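Side-chain contacts in acyltransferase (Streptococcus pneumoniae, PDB 5UG1), which transfers acetyl groups onto peptidoglycan of the bacterial cell wall, as the catalytic domain of the O-acetyltransferase OatA: residues N31-V36 against N42-N47; Y121-D126 against L168-D173; P135-G140 against I153-K158. All blocks are in the same frame, centred on the assembly; numbering follows the deposited sequence.

Interaction 1: residues N31-V36 against N42-N47; sequences NAQVSV and NEIMLN. With 03S (methanesulfonic acid), chain B.
Two side-chain amides, those of Asn-31 and Gln-33, turn their NH2 ends toward the hydrocarbon branches of a single isoleucine, Ile-44, and no hydrogen bond passes between the two segments. The two branches of the isoleucine meet different amides. The CG2 methyl of Ile-44 lies 3.7 Å from ND2 of Asn-31, the two side chains meeting at a slant, whereas CD1 of Ile-44 comes to 4.0 Å from NE2 of Gln-33, which approaches from the opposite direction. Val-36 adds the apolar part of the contact, its CG2 lying 4.5 Å from the same CD1 of Ile-44. The division follows from the isoleucine torsions: with CG1 beside the backbone N (chi1 -66°) and the chain then fully extended (chi2 175°), CD1 projects away from the helix toward the loop, and CG2 is left to meet the asparagine. The contact is only partly buried, since Asn-31 and Ile-44 are partly exposed and Gln-33 is exposed. Residues Gln-33 to Val-36 form a type I turn, and within it the carbonyl O of Val-34 stands 3.4 Å from O12 of the methanesulfonyl group, so the loop that touches the helix also lines the ligand pocket. Strand 29-32 lies at the edge of the parallel sheet, bonded through Asn-31 to Leu-8 and Gly-10 of strand 6-10. Helix 38-50 follows in the beta-alpha-beta crossover that leads to strand 57-61, with Ile-44 also resting on Ile-9 and Met-45 reaching Ile-77 of helix 70-80.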
loop_
_atom_site.group_PDB
_atom_site.type_symbol
_atom_site.label_atom_id
_atom_site.label_comp_id
_atom_site.label_asym_id
_atom_site.label_seq_id
_atom_site.Cartn_x
_atom_site.Cartn_y
_atom_site.Cartn_z
ATOM N N ASN A 31 3.887 -7.210 -7.086
ATOM C CA ASN A 31 2.763 -8.049 -7.497
ATOM C C ASN A 31 1.510 -7.183 -7.375
ATOM O O ASN A 31 0.826 -7.183 -6.349
ATOM C CB ASN A 31 2.717 -9.336 -6.646
ATOM C CG ASN A 31 1.464 -10.169 -6.881
ATOM O OD1 ASN A 31 0.733 -9.985 -7.861
ATOM N ND2 ASN A 31 1.211 -11.104 -5.968
ATOM N N ALA A 32 1.213 -6.422 -8.427
ATOM C CA ALA A 32 0.089 -5.493 -8.420
ATOM C C ALA A 32 -0.803 -5.785 -9.610
ATOM O O ALA A 32 -0.310 -6.096 -10.698
ATOM C CB ALA A 32 0.560 -4.026 -8.460
ATOM N N GLN A 33 -2.103 -5.754 -9.405
ATOM C CA GLN A 33 -3.077 -6.039 -10.450
ATOM C C GLN A 33 -4.297 -5.153 -10.340
ATOM O O GLN A 33 -4.563 -4.591 -9.320
ATOM C CB GLN A 33 -3.545 -7.494 -10.406
ATOM C CG GLN A 33 -2.465 -8.512 -10.188
ATOM C CD GLN A 33 -3.032 -9.847 -9.846
ATOM O OE1 GLN A 33 -3.637 -10.510 -10.685
ATOM N NE2 GLN A 33 -2.859 -10.253 -8.613
ATOM N N VAL A 34 -5.049 -5.058 -11.405
ATOM C CA VAL A 34 -6.098 -4.074 -11.499
ATOM C C VAL A 34 -7.184 -4.147 -10.440
ATOM O O VAL A 34 -7.481 -3.164 -9.830
ATOM C CB VAL A 34 -6.739 -4.019 -12.895
ATOM C CG1 VAL A 34 -7.737 -2.900 -12.949
ATOM C CG2 VAL A 34 -5.683 -3.839 -13.956
ATOM N N SER A 35 -7.756 -5.304 -10.238
ATOM C CA SER A 35 -8.874 -5.427 -9.332
ATOM C C SER A 35 -8.578 -5.837 -7.903
ATOM O O SER A 35 -9.446 -6.203 -7.183
ATOM C CB SER A 35 -9.859 -6.415 -9.899
ATOM O OG SER A 35 -10.619 -5.765 -10.848
ATOM N N VAL A 36 -7.350 -5.735 -7.483
ATOM C CA VAL A 36 -7.007 -6.228 -6.154
ATOM C C VAL A 36 -7.634 -5.344 -5.078
ATOM O O VAL A 36 -7.585 -4.108 -5.138
ATOM C CB VAL A 36 -5.482 -6.330 -6.016
ATOM C CG1 VAL A 36 -5.056 -6.557 -4.559
ATOM C CG2 VAL A 36 -4.982 -7.462 -6.917
ATOM N N ASN A 42 -5.217 -9.992 1.279
ATOM C CA ASN A 42 -5.125 -10.880 2.436
ATOM C C ASN A 42 -4.954 -12.330 1.994
ATOM O O ASN A 42 -4.109 -13.062 2.521
ATOM C CB ASN A 42 -6.391 -10.722 3.293
ATOM C CG ASN A 42 -6.184 -11.124 4.753
ATOM O OD1 ASN A 42 -5.193 -11.767 5.095
ATOM N ND2 ASN A 42 -7.131 -10.739 5.622
ATOM N N GLU A 43 -5.770 -12.762 1.031
ATOM C CA GLU A 43 -5.693 -14.129 0.524
ATOM C C GLU A 43 -4.384 -14.365 -0.226
ATOM O O GLU A 43 -3.734 -15.398 -0.032
ATOM C CB GLU A 43 -6.904 -14.406 -0.366
ATOM C CG GLU A 43 -8.261 -14.299 0.372
ATOM C CD GLU A 43 -9.420 -14.027 -0.578
ATOM O OE1 GLU A 43 -9.160 -13.815 -1.784
ATOM O OE2 GLU A 43 -10.588 -14.015 -0.128
ATOM N N ILE A 44 -3.975 -13.405 -1.064
ATOM C CA ILE A 44 -2.689 -13.492 -1.772
ATOM C C ILE A 44 -1.535 -13.586 -0.784
ATOM O O ILE A 44 -0.602 -14.386 -0.970
ATOM C CB ILE A 44 -2.510 -12.287 -2.719
ATOM C CG1 ILE A 44 -3.542 -12.331 -3.851
ATOM C CG2 ILE A 44 -1.087 -12.241 -3.301
ATOM C CD1 ILE A 44 -3.507 -11.106 -4.754
ATOM N N MET A 45 -1.582 -12.773 0.286
ATOM C CA MET A 45 -0.528 -12.781 1.301
ATOM C C MET A 45 -0.332 -14.170 1.904
ATOM O O MET A 45 0.790 -14.690 1.946
ATOM C CB MET A 45 -0.853 -11.778 2.406
ATOM C CG MET A 45 0.244 -11.703 3.477
ATOM S SD MET A 45 -0.169 -10.605 4.835
ATOM C CE MET A 45 -1.568 -11.486 5.555
ATOM N N LEU A 46 -1.420 -14.783 2.384
ATOM C CA LEU A 46 -1.331 -16.108 2.998
ATOM C C LEU A 46 -1.009 -17.196 1.978
ATOM O O LEU A 46 -0.284 -18.147 2.290
ATOM C CB LEU A 46 -2.631 -16.438 3.710
ATOM C CG LEU A 46 -2.911 -15.560 4.925
ATOM C CD1 LEU A 46 -4.268 -15.939 5.492
ATOM C CD2 LEU A 46 -1.790 -15.706 5.963
ATOM N N ASN A 47 -1.570 -17.110 0.769
ATOM C CA ASN A 47 -1.190 -18.069 -0.264
ATOM C C ASN A 47 0.319 -18.042 -0.487
ATOM O O ASN A 47 0.970 -19.092 -0.540
ATOM C CB ASN A 47 -1.942 -17.786 -1.569
ATOM C CG ASN A 47 -3.355 -18.402 -1.593
ATOM O OD1 ASN A 47 -3.647 -19.356 -0.883
ATOM N ND2 ASN A 47 -4.221 -17.858 -2.433
HETATM S S10 03S B . -7.619 0.668 -9.153
HETATM O O11 03S B . -7.826 2.024 -8.597
HETATM O O12 03S B . -7.456 -0.301 -8.046
HETATM C C13 03S B . -8.933 0.239 -10.076
#

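Interaction 2: residues Y121-D126 against L168-D173; sequences YITIAD and LQTAQD. With NA (sodium ion), chain C.
Van der Waals packing alone joins the two segments, and Thr-123 supplies one whole side of it. Its OG1 sits 3.4 Å from CB of Ala-171, while its CG2 meets CG2 of Thr-170 at 4.0 Å, the two threonine side chains crossing at an angle. Having CG2 anti to the backbone N and OG1 beside it (chi1 -59°), Thr-123 presents its methyl to one helix residue and its oxygen to the next. The polar bonds of these threonines run to other partners: OG1 of Thr-123 is hydrogen-bonded to NE2 of His-86, which satisfies it although it is buried, and OG1 of Thr-170 bonds to the carbonyl O of Thr-166 one turn back. Of the two segments, only 121-126 takes part in metal coordination. The carbonyl O of Ile-122 binds the sodium ion at 2.4 Å, and the carbonyls of Ala-116 and Thr-119 with two waters complete the site. Strand 122-125 forms the edge of the parallel sheet next to strand 86-90, and it is followed by Asp-126, which caps helix 127-132. Helix 150-171 packs against this part of the sheet, with Ala-167 touching Thr-123 and Ala-125, and Ala-171 reaching His-86.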
loop_
_atom_site.group_PDB
_atom_site.type_symbol
_atom_site.label_atom_id
_atom_site.label_comp_id
_atom_site.label_asym_id
_atom_site.label_seq_id
_atom_site.Cartn_x
_atom_site.Cartn_y
_atom_site.Cartn_z
ATOM N N TYR A 121 5.442 -4.111 14.480
ATOM C CA TYR A 121 5.961 -4.692 13.251
ATOM C C TYR A 121 5.241 -4.179 12.005
ATOM O O TYR A 121 5.296 -4.836 10.954
ATOM C CB TYR A 121 5.889 -6.217 13.319
ATOM C CG TYR A 121 4.565 -6.734 13.789
ATOM C CD1 TYR A 121 3.525 -6.944 12.905
ATOM C CD2 TYR A 121 4.353 -7.012 15.131
ATOM C CE1 TYR A 121 2.310 -7.413 13.347
ATOM C CE2 TYR A 121 3.140 -7.467 15.584
ATOM C CZ TYR A 121 2.128 -7.683 14.698
ATOM O OH TYR A 121 0.918 -8.149 15.170
ATOM N N ILE A 122 4.586 -3.015 12.102
ATOM C CA ILE A 122 3.862 -2.393 10.997
ATOM C C ILE A 122 4.308 -0.941 10.843
ATOM O O ILE A 122 4.499 -0.233 11.835
ATOM C CB ILE A 122 2.337 -2.471 11.215
ATOM C CG1 ILE A 122 1.878 -3.934 11.247
ATOM C CG2 ILE A 122 1.588 -1.670 10.156
ATOM C CD1 ILE A 122 0.384 -4.097 11.150
ATOM N N THR A 123 4.441 -0.495 9.597
ATOM C CA THR A 123 4.887 0.846 9.245
ATOM C C THR A 123 3.930 1.433 8.214
ATOM O O THR A 123 3.492 0.730 7.298
ATOM C CB THR A 123 6.329 0.811 8.663
ATOM O OG1 THR A 123 7.243 0.252 9.623
ATOM C CG2 THR A 123 6.786 2.205 8.241
ATOM N N ILE A 124 3.620 2.738 8.345
ATOM C CA ILE A 124 2.706 3.406 7.419
ATOM C C ILE A 124 3.488 3.930 6.221
ATOM O O ILE A 124 4.639 4.361 6.348
ATOM C CB ILE A 124 1.933 4.543 8.119
ATOM C CG1 ILE A 124 0.617 4.842 7.378
ATOM C CG2 ILE A 124 2.791 5.810 8.224
ATOM C CD1 ILE A 124 -0.367 3.683 7.410
ATOM N N ALA A 125 2.864 3.855 5.046
ATOM C CA ALA A 125 3.290 4.561 3.838
ATOM C C ALA A 125 2.101 5.425 3.424
ATOM O O ALA A 125 1.173 4.933 2.768
ATOM C CB ALA A 125 3.704 3.590 2.735
ATOM N N ASP A 126 2.120 6.709 3.806
ATOM C CA ASP A 126 0.903 7.533 3.806
ATOM C C ASP A 126 0.717 8.234 2.457
ATOM O O ASP A 126 0.822 9.459 2.316
ATOM C CB ASP A 126 0.935 8.530 4.953
ATOM C CG ASP A 126 -0.459 8.942 5.394
ATOM O OD1 ASP A 126 -1.416 8.749 4.609
ATOM O OD2 ASP A 126 -0.600 9.449 6.532
ATOM N N LEU A 168 9.875 1.769 3.804
ATOM C CA LEU A 168 10.802 0.649 3.936
ATOM C C LEU A 168 12.061 1.062 4.684
ATOM O O LEU A 168 12.564 0.312 5.527
ATOM C CB LEU A 168 11.162 0.095 2.560
ATOM C CG LEU A 168 10.045 -0.685 1.877
ATOM C CD1 LEU A 168 10.237 -0.696 0.382
ATOM C CD2 LEU A 168 10.040 -2.097 2.396
ATOM N N GLN A 169 12.589 2.249 4.391
ATOM C CA GLN A 169 13.754 2.714 5.139
ATOM C C GLN A 169 13.409 2.899 6.608
ATOM O O GLN A 169 14.188 2.521 7.486
ATOM C CB GLN A 169 14.293 4.015 4.545
ATOM C CG GLN A 169 14.868 3.853 3.161
ATOM C CD GLN A 169 15.673 5.060 2.725
ATOM O OE1 GLN A 169 15.113 6.101 2.363
ATOM N NE2 GLN A 169 16.998 4.932 2.766
ATOM N N THR A 170 12.234 3.474 6.888
ATOM C CA THR A 170 11.767 3.601 8.266
ATOM C C THR A 170 11.681 2.242 8.947
ATOM O O THR A 170 12.096 2.089 10.103
ATOM C CB THR A 170 10.398 4.286 8.293
ATOM O OG1 THR A 170 10.499 5.616 7.764
ATOM C CG2 THR A 170 9.841 4.328 9.715
ATOM N N ALA A 171 11.152 1.241 8.239
ATOM C CA ALA A 171 10.916 -0.077 8.810
ATOM C C ALA A 171 12.191 -0.891 8.984
ATOM O O ALA A 171 12.128 -1.977 9.572
ATOM C CB ALA A 171 9.928 -0.870 7.945
ATOM N N GLN A 172 13.336 -0.379 8.522
ATOM C CA GLN A 172 14.562 -1.169 8.492
ATOM C C GLN A 172 14.976 -1.637 9.885
ATOM O O GLN A 172 15.386 -2.789 10.062
ATOM C CB GLN A 172 15.680 -0.351 7.848
ATOM C CG GLN A 172 16.875 -1.165 7.370
ATOM C CD GLN A 172 16.692 -1.693 5.959
ATOM O OE1 GLN A 172 15.586 -1.676 5.415
ATOM N NE2 GLN A 172 17.780 -2.162 5.356
ATOM N N ASP A 173 14.898 -0.763 10.879
ATOM C CA ASP A 173 15.382 -1.094 12.215
ATOM C C ASP A 173 14.306 -1.702 13.102
ATOM O O ASP A 173 14.583 -2.009 14.270
ATOM C CB ASP A 173 15.949 0.159 12.899
ATOM C CG ASP A 173 14.893 1.238 13.106
ATOM O OD1 ASP A 173 14.065 1.427 12.191
ATOM O OD2 ASP A 173 14.881 1.893 14.175
HETATM NA NA NA C . 4.264 0.557 14.036
HETATM O O HOH W 1 4.854 2.720 13.266
HETATM O O HOH W 2 4.206 1.032 16.377
#

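Interaction 3: residues P135-G140 against I153-K158; sequences PEIWAG and IEAGAK
This is a buried apolar contact in which Ile-137, from the loop between helices 127-132 and 150-171, presses onto the backbone of the second helix at Gly-156. Both methyl groups take part: CD1 of Ile-137 lies 3.9 Å from CA of Gly-156, and CG2 of Ile-137 is 3.9 Å from the N of that glycine. The absence of a side chain at Gly-156 lets the two backbones come close, the CA atoms of Ile-137 and Gly-156 being 5.6 Å apart. One residue earlier in the helix, CB of Ala-155 lies 4.5 Å from CG2 of Ile-137. With chi1 at 70°, CG1 sits between the backbone N and the carbonyl carbon, and this atom also lies 3.4 Å above the ring plane of Trp-138, toward its rim. In this atypical alpha/beta hydrolase fold, the same connection goes on to carry Val-144 and His-145 of the ligand pocket, the histidine probably being part of the catalytic triad. Ile-137 is tied to that stretch by a backbone hydrogen bond with Gly-147 and by packing on Phe-146. Trp-138 also rests on Phe-146, and its indole NE1 is held by the carbonyl O of Ala-131.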
loop_
_atom_site.group_PDB
_atom_site.type_symbol
_atom_site.label_atom_id
_atom_site.label_comp_id
_atom_site.label_asym_id
_atom_site.label_seq_id
_atom_site.Cartn_x
_atom_site.Cartn_y
_atom_site.Cartn_z
ATOM N N PRO A 135 -1.712 18.586 -5.828
ATOM C CA PRO A 135 -2.855 18.707 -6.747
ATOM C C PRO A 135 -2.460 18.611 -8.209
ATOM O O PRO A 135 -3.281 18.190 -9.033
ATOM C CB PRO A 135 -3.431 20.091 -6.408
ATOM C CG PRO A 135 -2.277 20.844 -5.831
ATOM C CD PRO A 135 -1.477 19.824 -5.067
ATOM N N GLU A 136 -1.218 18.972 -8.557
ATOM C CA GLU A 136 -0.823 18.996 -9.962
ATOM C C GLU A 136 -0.879 17.608 -10.590
ATOM O O GLU A 136 -1.108 17.482 -11.800
ATOM C CB GLU A 136 0.581 19.597 -10.113
ATOM C CG GLU A 136 1.735 18.724 -9.613
ATOM C CD GLU A 136 1.898 18.723 -8.092
ATOM O OE1 GLU A 136 1.044 19.290 -7.386
ATOM O OE2 GLU A 136 2.889 18.145 -7.602
ATOM N N ILE A 137 -0.694 16.549 -9.796
ATOM C CA ILE A 137 -0.767 15.215 -10.388
ATOM C C ILE A 137 -2.199 14.724 -10.510
ATOM O O ILE A 137 -2.413 13.596 -10.967
ATOM C CB ILE A 137 0.088 14.191 -9.608
ATOM C CG1 ILE A 137 -0.522 13.867 -8.236
ATOM C CG2 ILE A 137 1.538 14.680 -9.490
ATOM C CD1 ILE A 137 0.234 12.751 -7.492
ATOM N N TRP A 138 -3.191 15.536 -10.129
ATOM C CA TRP A 138 -4.590 15.136 -10.211
ATOM C C TRP A 138 -5.409 15.959 -11.196
ATOM O O TRP A 138 -6.562 15.602 -11.460
ATOM C CB TRP A 138 -5.251 15.209 -8.827
ATOM C CG TRP A 138 -4.504 14.407 -7.813
ATOM C CD1 TRP A 138 -3.784 14.882 -6.748
ATOM C CD2 TRP A 138 -4.359 12.979 -7.794
ATOM N NE1 TRP A 138 -3.210 13.831 -6.062
ATOM C CE2 TRP A 138 -3.552 12.656 -6.682
ATOM C CE3 TRP A 138 -4.848 11.944 -8.602
ATOM C CZ2 TRP A 138 -3.224 11.349 -6.360
ATOM C CZ3 TRP A 138 -4.523 10.653 -8.279
ATOM C CH2 TRP A 138 -3.713 10.364 -7.169
ATOM N N ALA A 139 -4.857 17.036 -11.745
ATOM C CA ALA A 139 -5.580 17.812 -12.744
ATOM C C ALA A 139 -5.953 16.918 -13.916
ATOM O O ALA A 139 -5.111 16.178 -14.431
ATOM C CB ALA A 139 -4.728 18.981 -13.232
ATOM N N GLY A 140 -7.225 16.969 -14.313
ATOM C CA GLY A 140 -7.705 16.219 -15.451
ATOM C C GLY A 140 -7.828 14.729 -15.248
ATOM O O GLY A 140 -8.008 14.003 -16.225
ATOM N N ILE A 153 2.019 11.693 -14.991
ATOM C CA ILE A 153 1.972 10.280 -14.629
ATOM C C ILE A 153 3.295 9.872 -14.003
ATOM O O ILE A 153 3.332 9.248 -12.934
ATOM C CB ILE A 153 1.630 9.414 -15.854
ATOM C CG1 ILE A 153 0.193 9.667 -16.309
ATOM C CG2 ILE A 153 1.805 7.935 -15.542
ATOM C CD1 ILE A 153 -0.090 9.154 -17.699
ATOM N N GLU A 154 4.402 10.255 -14.648
ATOM C CA GLU A 154 5.731 9.956 -14.124
ATOM C C GLU A 154 5.958 10.626 -12.776
ATOM O O GLU A 154 6.395 9.980 -11.818
ATOM C CB GLU A 154 6.801 10.395 -15.125
ATOM C CG GLU A 154 6.823 9.588 -16.396
ATOM C CD GLU A 154 7.791 10.160 -17.415
ATOM O OE1 GLU A 154 8.742 10.863 -17.002
ATOM O OE2 GLU A 154 7.597 9.916 -18.626
ATOM N N ALA A 155 5.675 11.927 -12.683
ATOM C CA ALA A 155 5.832 12.620 -11.406
ATOM C C ALA A 155 4.978 11.968 -10.331
ATOM O O ALA A 155 5.443 11.724 -9.214
ATOM C CB ALA A 155 5.480 14.098 -11.555
ATOM N N GLY A 156 3.723 11.659 -10.659
ATOM C CA GLY A 156 2.873 10.984 -9.694
ATOM C C GLY A 156 3.403 9.616 -9.311
ATOM O O GLY A 156 3.378 9.233 -8.136
ATOM N N ALA A 157 3.903 8.865 -10.295
ATOM C CA ALA A 157 4.404 7.524 -10.012
ATOM C C ALA A 157 5.642 7.577 -9.127
ATOM O O ALA A 157 5.818 6.734 -8.239
ATOM C CB ALA A 157 4.709 6.795 -11.314
ATOM N N LYS A 158 6.511 8.559 -9.366
ATOM C CA LYS A 158 7.710 8.706 -8.556
ATOM C C LYS A 158 7.369 9.089 -7.119
ATOM O O LYS A 158 8.018 8.612 -6.180
ATOM C CB LYS A 158 8.637 9.740 -9.192
ATOM C CG LYS A 158 9.990 9.802 -8.547
ATOM C CD LYS A 158 10.895 10.788 -9.233
ATOM C CE LYS A 158 12.314 10.537 -8.763
ATOM N NZ LYS A 158 12.307 9.910 -7.400
#

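How the interactions relate
The three contacts are separate, and no two of them touch. Interactions 1 and 2 involve the two outermost strands of one parallel sheet, with centres 20 Å apart and nearest atoms about 9 Å apart. Interactions 2 and 3 share helix 150-171 at positions well apart along it, their centres 24 Å from each other; in the sequence, interaction 3 is nested inside the loop closed by interaction 2. Interaction 1 comes nearest the active site, through Val-34 of the methanesulfonyl pocket, whereas the Ile-137 side chain of interaction 3 is about 13 Å from that ligand. The sodium ion belongs to interaction 2 alone.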